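Local coordinates for type II secretion system protein C (Vibrio cholerae, PDB 2I4S) that probably takes part in type II secretion, being required for release of cholera toxin through the outer membrane; this chain is its PDZ domain, at residues D57-V62 with L90-D95; E51-Q56 with H99-Q104; A15-E20 with S81-T86. All coordinates share one frame; numbering follows the deposited sequence.

Interaction 1: residues D57-V62 with L90-D95; sequences DGDMAV and LTVERD
D59 and R94 face each other in the PDZ domain at the end of strand 87-94, beside the first bridge to the antiparallel strand 60-64. The strand ladder is set by M60 opposite E93, a hydrogen-bonded pair: M60 N donates to E93 O at 3.0 Å and E93 N returns a bond to M60 O. V62 N then reaches T91 O, and between these bonds A61 and V92 form a non-hydrogen-bonded pair, their CA atoms 4.2 Å apart.

R94 can be followed outward. Its CB lies 3.4 Å from D59 OD1. CG, anti to the backbone N (chi1 -177°), runs on beside the carboxylate, 3.3 Å from the same OD1, and CD stays next to that oxygen at 3.6 Å. The bend at chi3 (-68°) then turns the guanidinium back onto D59. NE meets OD1 at 2.8 Å and NH2 meets OD2 at an equal length, a side-on, two-nitrogen salt bridge with both N-H directions nearly straight. The carboxylate lies at the guanidinium edge, yet the two planes are 25° apart, so both nitrogens reach their syn-side oxygens from somewhat out of the carboxylate plane. D59 OD2 also accepts from Q56 N, which ties the carboxylate to the preceding loop.

On the other side of the ladder, E93 lies alongside M60 and crosses V62 at about a right angle, while its OE2 is bound by Q98. The V62 methyl CG1 presses on E93 CG at 3.4 Å, and the selenomethionine methyl M60 CE sits 3.4 Å from E93 OE1.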
# COMPACT_ATOMS: atom_id res chain seq x y z
N ASP A 57 11.95 -0.17 0.31
CA ASP A 57 12.14 -1.13 -0.79
C ASP A 57 12.35 -2.52 -0.23
O ASP A 57 13.10 -2.70 0.74
CB ASP A 57 13.32 -0.74 -1.70
CG ASP A 57 13.09 0.61 -2.37
OD1 ASP A 57 12.47 0.63 -3.45
OD2 ASP A 57 13.50 1.64 -1.80
N GLY A 58 11.68 -3.49 -0.84
CA GLY A 58 11.72 -4.87 -0.33
C GLY A 58 10.59 -5.25 0.64
O GLY A 58 10.45 -6.42 0.96
N ASP A 59 9.80 -4.29 1.11
CA ASP A 59 8.72 -4.62 2.05
C ASP A 59 7.71 -5.54 1.37
O ASP A 59 7.43 -5.38 0.20
CB ASP A 59 7.97 -3.36 2.54
CG ASP A 59 8.75 -2.56 3.55
OD1 ASP A 59 9.79 -3.06 4.08
OD2 ASP A 59 8.33 -1.41 3.81
N MSE A 60 7.15 -6.50 2.11
CA MSE A 60 6.03 -7.24 1.58
C MSE A 60 4.77 -6.99 2.42
O MSE A 60 4.75 -7.28 3.61
CB MSE A 60 6.35 -8.73 1.57
CG MSE A 60 5.21 -9.57 1.06
SE MSE A 60 5.66 -11.50 1.07
CE MSE A 60 5.64 -11.84 3.04
N ALA A 61 3.72 -6.47 1.80
CA ALA A 61 2.44 -6.30 2.49
C ALA A 61 1.78 -7.66 2.74
O ALA A 61 1.67 -8.48 1.83
CB ALA A 61 1.52 -5.40 1.67
N VAL A 62 1.35 -7.89 3.99
CA VAL A 62 0.59 -9.11 4.33
C VAL A 62 -0.86 -8.86 4.81
O VAL A 62 -1.69 -9.78 4.80
CB VAL A 62 1.36 -10.02 5.34
CG1 VAL A 62 2.75 -10.40 4.78
CG2 VAL A 62 1.49 -9.36 6.71
N LEU A 90 -1.38 -0.51 6.61
CA LEU A 90 -0.68 -1.67 6.05
C LEU A 90 0.18 -2.40 7.09
O LEU A 90 0.87 -1.77 7.88
CB LEU A 90 0.26 -1.20 4.95
CG LEU A 90 -0.05 -1.30 3.46
CD1 LEU A 90 1.26 -1.08 2.71
CD2 LEU A 90 -0.62 -2.64 3.11
N THR A 91 0.17 -3.73 7.05
CA THR A 91 1.16 -4.51 7.79
C THR A 91 2.11 -5.08 6.76
O THR A 91 1.67 -5.72 5.79
CB THR A 91 0.54 -5.65 8.62
OG1 THR A 91 -0.33 -5.08 9.60
CG2 THR A 91 1.64 -6.45 9.32
N VAL A 92 3.40 -4.79 6.93
CA VAL A 92 4.43 -5.25 6.01
C VAL A 92 5.46 -6.07 6.75
O VAL A 92 5.73 -5.86 7.93
CB VAL A 92 5.14 -4.07 5.25
CG1 VAL A 92 4.13 -3.27 4.41
CG2 VAL A 92 5.89 -3.18 6.23
N GLU A 93 6.05 -7.03 6.04
CA GLU A 93 7.18 -7.78 6.59
C GLU A 93 8.43 -7.22 5.93
O GLU A 93 8.50 -7.13 4.70
CB GLU A 93 7.04 -9.26 6.28
CG GLU A 93 5.62 -9.75 6.53
CD GLU A 93 5.52 -11.22 6.92
OE1 GLU A 93 6.24 -12.04 6.33
OE2 GLU A 93 4.72 -11.54 7.82
N ARG A 94 9.39 -6.85 6.76
CA ARG A 94 10.60 -6.15 6.36
C ARG A 94 11.73 -6.93 6.94
O ARG A 94 11.92 -6.97 8.15
CB ARG A 94 10.60 -4.74 6.96
CG ARG A 94 11.75 -3.87 6.57
CD ARG A 94 11.55 -2.48 7.18
NE ARG A 94 10.41 -1.82 6.54
CZ ARG A 94 9.72 -0.83 7.07
NH1 ARG A 94 10.03 -0.38 8.28
NH2 ARG A 94 8.71 -0.28 6.38
N ASP A 95 12.49 -7.58 6.07
CA ASP A 95 13.58 -8.43 6.52
C ASP A 95 13.16 -9.32 7.68
O ASP A 95 13.90 -9.48 8.65
CB ASP A 95 14.80 -7.59 6.84
CG ASP A 95 15.42 -7.01 5.59
OD1 ASP A 95 14.89 -7.35 4.49
OD2 ASP A 95 16.39 -6.25 5.68
O HOH W 1 12.18 -7.16 2.96

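Interaction 2: residues E51-Q56 with H99-Q104; sequences ESIGLQ and HDVYIQ
I53, at the end of helix 48-53, meets strand 97-104 through both branches of its side chain. CG2 lies 3.8 Å from V101 CG2, the two side chains crossing at about a right angle. The other branch goes to I103: I53 CG1 is 3.9 Å from I103 CG2, with I103 CD1 near the same carbon. The split follows from chi1 of -67°, which sets CG2 anti to the backbone N and CG1 beside it. L55 adds a lighter touch, its CD2 4.0 Å from V101 CG2, so that this methyl lies against both I53 and L55.

The next shell is the chain reversal around these groups. G54 leaves the helix with positive phi (104°) and bonds back into the last turn, G54 N to E51 O included: a Schellman motif closing helix 48-53 of the PDZ domain. I53 O, the carbonyl just before G54, lies 3.4 Å from V101 CB. After the turn the end of the L55 side chain comes up to V101 and also packs on L90 and V92. I103 is backed by L49 and by R11 of helix 2-16.

A water donates to I53 O at 2.7 Å and accepts from Y102 N at 3.1 Å. With no direct hydrogen bond across, the hold between helix end and strand is mainly apolar and not directional, and the water meets the polar needs of that carbonyl and amide.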
# COMPACT_ATOMS: atom_id res chain seq x y z
N GLU A 51 7.76 6.60 0.32
CA GLU A 51 8.62 7.03 1.44
C GLU A 51 7.86 7.63 2.66
O GLU A 51 8.09 7.22 3.80
CB GLU A 51 9.72 8.00 0.96
CG GLU A 51 10.68 7.39 -0.03
CD GLU A 51 11.54 8.42 -0.78
OE1 GLU A 51 11.17 9.63 -0.82
OE2 GLU A 51 12.58 8.01 -1.34
N SER A 52 6.94 8.55 2.41
CA SER A 52 6.24 9.21 3.51
C SER A 52 5.41 8.27 4.41
O SER A 52 5.31 8.49 5.62
CB SER A 52 5.33 10.34 2.98
OG SER A 52 4.17 9.83 2.32
N ILE A 53 4.83 7.24 3.81
CA ILE A 53 3.99 6.26 4.52
C ILE A 53 4.81 5.44 5.51
O ILE A 53 4.27 4.92 6.48
CB ILE A 53 3.30 5.29 3.51
CG1 ILE A 53 2.28 6.03 2.64
CG2 ILE A 53 2.59 4.14 4.22
CD1 ILE A 53 1.78 5.21 1.44
N GLY A 54 6.12 5.36 5.27
CA GLY A 54 7.04 4.57 6.08
C GLY A 54 7.45 3.27 5.40
O GLY A 54 8.03 2.40 6.01
N LEU A 55 7.13 3.15 4.11
CA LEU A 55 7.46 1.94 3.39
C LEU A 55 8.90 1.98 2.95
O LEU A 55 9.46 3.06 2.72
CB LEU A 55 6.52 1.78 2.19
CG LEU A 55 5.06 1.53 2.60
CD1 LEU A 55 4.13 1.94 1.51
CD2 LEU A 55 4.82 0.07 3.02
N GLN A 56 9.52 0.80 2.83
CA GLN A 56 10.88 0.72 2.28
C GLN A 56 10.93 -0.28 1.16
O GLN A 56 10.07 -1.16 1.08
CB GLN A 56 11.86 0.27 3.36
CG GLN A 56 11.93 1.23 4.54
CD GLN A 56 12.90 0.76 5.58
OE1 GLN A 56 13.67 -0.17 5.35
NE2 GLN A 56 12.87 1.39 6.74
N HIS A 99 5.80 -4.68 10.55
CA HIS A 99 5.56 -3.30 10.96
C HIS A 99 4.20 -2.88 10.46
O HIS A 99 3.78 -3.31 9.36
CB HIS A 99 6.61 -2.38 10.32
CG HIS A 99 8.02 -2.73 10.68
ND1 HIS A 99 8.72 -2.09 11.67
CD2 HIS A 99 8.86 -3.66 10.17
CE1 HIS A 99 9.94 -2.59 11.75
NE2 HIS A 99 10.05 -3.55 10.85
N ASP A 100 3.49 -2.11 11.29
CA ASP A 100 2.24 -1.48 10.88
C ASP A 100 2.56 -0.05 10.46
O ASP A 100 3.21 0.68 11.21
CB ASP A 100 1.19 -1.49 12.00
CG ASP A 100 0.71 -2.89 12.37
OD1 ASP A 100 0.83 -3.83 11.55
OD2 ASP A 100 0.21 -3.06 13.51
N VAL A 101 2.15 0.31 9.25
CA VAL A 101 2.27 1.68 8.74
C VAL A 101 0.89 2.16 8.29
O VAL A 101 -0.02 1.37 8.09
CB VAL A 101 3.30 1.81 7.59
CG1 VAL A 101 4.72 1.41 8.06
CG2 VAL A 101 2.87 0.99 6.37
N TYR A 102 0.77 3.46 8.07
CA TYR A 102 -0.52 4.11 8.06
C TYR A 102 -0.46 5.41 7.28
O TYR A 102 0.49 6.19 7.43
CB TYR A 102 -0.96 4.41 9.52
CG TYR A 102 -2.24 5.20 9.60
CD1 TYR A 102 -3.46 4.60 9.32
CD2 TYR A 102 -2.23 6.55 9.94
CE1 TYR A 102 -4.65 5.32 9.38
CE2 TYR A 102 -3.42 7.28 9.99
CZ TYR A 102 -4.62 6.65 9.72
OH TYR A 102 -5.81 7.34 9.76
N ILE A 103 -1.45 5.63 6.43
CA ILE A 103 -1.67 6.95 5.87
C ILE A 103 -3.17 7.28 5.84
O ILE A 103 -3.98 6.49 5.36
CB ILE A 103 -1.03 7.09 4.48
CG1 ILE A 103 -1.31 8.48 3.88
CG2 ILE A 103 -1.51 5.99 3.57
CD1 ILE A 103 -0.52 8.75 2.53
N GLN A 104 -3.52 8.43 6.38
CA GLN A 104 -4.88 8.94 6.33
C GLN A 104 -4.95 9.82 5.10
O GLN A 104 -4.10 10.67 4.92
CB GLN A 104 -5.19 9.77 7.60
CG GLN A 104 -6.70 10.10 7.80
CD GLN A 104 -6.96 11.24 8.80
OE1 GLN A 104 -6.09 11.61 9.60
NE2 GLN A 104 -8.16 11.80 8.75
O HOH W 2 3.26 5.03 8.97

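Interaction 3: residues A15-E20 with S81-T86; sequences ARNPQE and SMNEMT
The side-chain amide of N83 is held by Q19 at both of its ends. N83 ND2 donates to Q19 OE1 at 2.8 Å in a nearly straight bond (173°), with the acceptor in the plane of the N83 amide. N83 OD1 accepts the backbone N of Q19 at 2.9 Å, in a more bent bond tilted from the carbonyl plane. Two bonds at different atoms fix the rotation of the N83 amide, and the amide planes of Q19 and N83 stand 33° apart. Q19 reaches across because its CG lies between its own N and carbonyl carbon (chi1 66°), with the chain extended beyond it.

In the PDZ domain this contact joins the ends of two helices: helix 2-16 passes through N17 into the 3-10 segment 18-20, and the end region of helix 74-82 leads into a type I turn from M82 to M85. The first exit is itself braced, since N17 ND2 donates to E20 OE2 through that oxygen's anti lone pair.

P18, the first residue of the 3-10 segment, packs its ring against the M82-M85 turn. Its CD lies 3.2 Å from N83 OD1, its CB 3.3 Å from M82 O, and its CG faces M85 O. Bent at chi2 and chi3, the chain of selenomethionine M82 brings its CE to 3.6 Å from P18 CB. F105 at the C terminus touches P18, M82 and A15.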
# COMPACT_ATOMS: atom_id res chain seq x y z
N ALA A 15 -7.62 11.31 -1.55
CA ALA A 15 -8.86 11.45 -0.78
C ALA A 15 -10.06 11.59 -1.70
O ALA A 15 -11.11 11.02 -1.44
CB ALA A 15 -8.77 12.64 0.16
N ARG A 16 -9.89 12.35 -2.76
CA ARG A 16 -10.92 12.61 -3.76
C ARG A 16 -11.11 11.41 -4.69
O ARG A 16 -12.16 11.26 -5.30
CB ARG A 16 -10.53 13.83 -4.59
CG ARG A 16 -11.22 15.13 -4.17
CD ARG A 16 -10.65 16.36 -4.90
NE ARG A 16 -9.61 16.99 -4.11
CZ ARG A 16 -9.82 17.98 -3.24
NH1 ARG A 16 -8.81 18.48 -2.54
NH2 ARG A 16 -11.04 18.47 -3.08
N ASN A 17 -10.08 10.57 -4.80
CA ASN A 17 -10.11 9.47 -5.75
C ASN A 17 -9.22 8.32 -5.29
O ASN A 17 -8.14 8.13 -5.82
CB ASN A 17 -9.68 9.96 -7.12
CG ASN A 17 -9.79 8.89 -8.19
OD1 ASN A 17 -10.70 8.07 -8.18
ND2 ASN A 17 -8.86 8.90 -9.12
N PRO A 18 -9.64 7.57 -4.26
CA PRO A 18 -8.71 6.69 -3.55
C PRO A 18 -7.91 5.69 -4.38
O PRO A 18 -6.77 5.36 -4.02
CB PRO A 18 -9.61 6.00 -2.53
CG PRO A 18 -10.67 7.04 -2.24
CD PRO A 18 -10.98 7.54 -3.63
N GLN A 19 -8.47 5.21 -5.48
CA GLN A 19 -7.71 4.30 -6.36
C GLN A 19 -6.40 4.91 -6.88
O GLN A 19 -5.52 4.21 -7.36
CB GLN A 19 -8.59 3.91 -7.56
CG GLN A 19 -8.89 5.06 -8.47
CD GLN A 19 -9.94 4.69 -9.52
OE1 GLN A 19 -10.89 3.98 -9.23
NE2 GLN A 19 -9.77 5.17 -10.74
N GLU A 20 -6.27 6.24 -6.83
CA GLU A 20 -5.04 6.89 -7.24
C GLU A 20 -3.86 6.42 -6.39
O GLU A 20 -2.72 6.46 -6.84
CB GLU A 20 -5.17 8.41 -7.12
CG GLU A 20 -5.97 9.05 -8.23
CD GLU A 20 -5.97 10.56 -8.13
OE1 GLU A 20 -4.99 11.10 -7.55
OE2 GLU A 20 -6.93 11.20 -8.62
N SER A 81 -13.08 -2.14 -3.25
CA SER A 81 -13.45 -1.49 -1.99
C SER A 81 -12.69 -0.19 -1.74
O SER A 81 -13.07 0.59 -0.86
CB SER A 81 -13.20 -2.42 -0.80
OG SER A 81 -13.78 -3.71 -1.01
N MSE A 82 -11.61 0.03 -2.49
CA MSE A 82 -10.69 1.12 -2.16
C MSE A 82 -11.36 2.46 -2.21
O MSE A 82 -11.07 3.32 -1.38
CB MSE A 82 -9.45 1.12 -3.07
CG MSE A 82 -8.44 2.22 -2.75
SE MSE A 82 -7.65 2.24 -0.91
CE MSE A 82 -8.74 3.61 -0.03
N ASN A 83 -12.27 2.66 -3.17
CA ASN A 83 -12.85 3.98 -3.38
C ASN A 83 -13.79 4.37 -2.23
O ASN A 83 -14.17 5.52 -2.09
CB ASN A 83 -13.46 4.14 -4.78
CG ASN A 83 -12.39 4.36 -5.86
OD1 ASN A 83 -11.38 5.06 -5.63
ND2 ASN A 83 -12.60 3.76 -7.03
N GLU A 84 -14.08 3.38 -1.38
CA GLU A 84 -14.91 3.55 -0.19
C GLU A 84 -14.11 3.81 1.11
O GLU A 84 -14.69 4.10 2.13
CB GLU A 84 -15.78 2.30 0.04
CG GLU A 84 -16.43 1.71 -1.21
CD GLU A 84 -17.49 2.62 -1.78
OE1 GLU A 84 -18.05 3.42 -1.00
OE2 GLU A 84 -17.77 2.54 -3.00
N MSE A 85 -12.78 3.69 1.06
CA MSE A 85 -11.93 3.81 2.25
C MSE A 85 -11.32 5.22 2.36
O MSE A 85 -11.21 5.92 1.36
CB MSE A 85 -10.83 2.73 2.26
CG MSE A 85 -11.28 1.28 2.61
SE MSE A 85 -10.01 0.00 1.73
CE MSE A 85 -11.07 -1.67 2.01
N THR A 86 -10.90 5.63 3.56
CA THR A 86 -10.32 6.97 3.72
C THR A 86 -8.95 6.95 4.41
O THR A 86 -8.48 7.98 4.92
CB THR A 86 -11.20 7.90 4.53
OG1 THR A 86 -11.25 7.43 5.88
CG2 THR A 86 -12.61 8.01 3.94
O HOH W 3 -11.28 9.33 1.11

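Along the chain, interaction 1 is nested inside the loop closed by interaction 2, whereas interaction 3 alternates with both. Interactions 1 and 2 have centres about 10 Å apart and share the antiparallel sheet: strands 87-94 and 97-104 are neighbours in it, joined by L90 N to V101 O and by T91 OG1 to D100 OD1. Helix 48-53 leads on to strand 60-64, so each contact uses one end of that connection. Interaction 3 lies about 21 Å from interaction 1 and 17 Å from interaction 2, centre to centre, across the chain's centre from interaction 1. It links the segment that follows helix 2-16 to the stretch leading from helix 74-82 into strand 87-94.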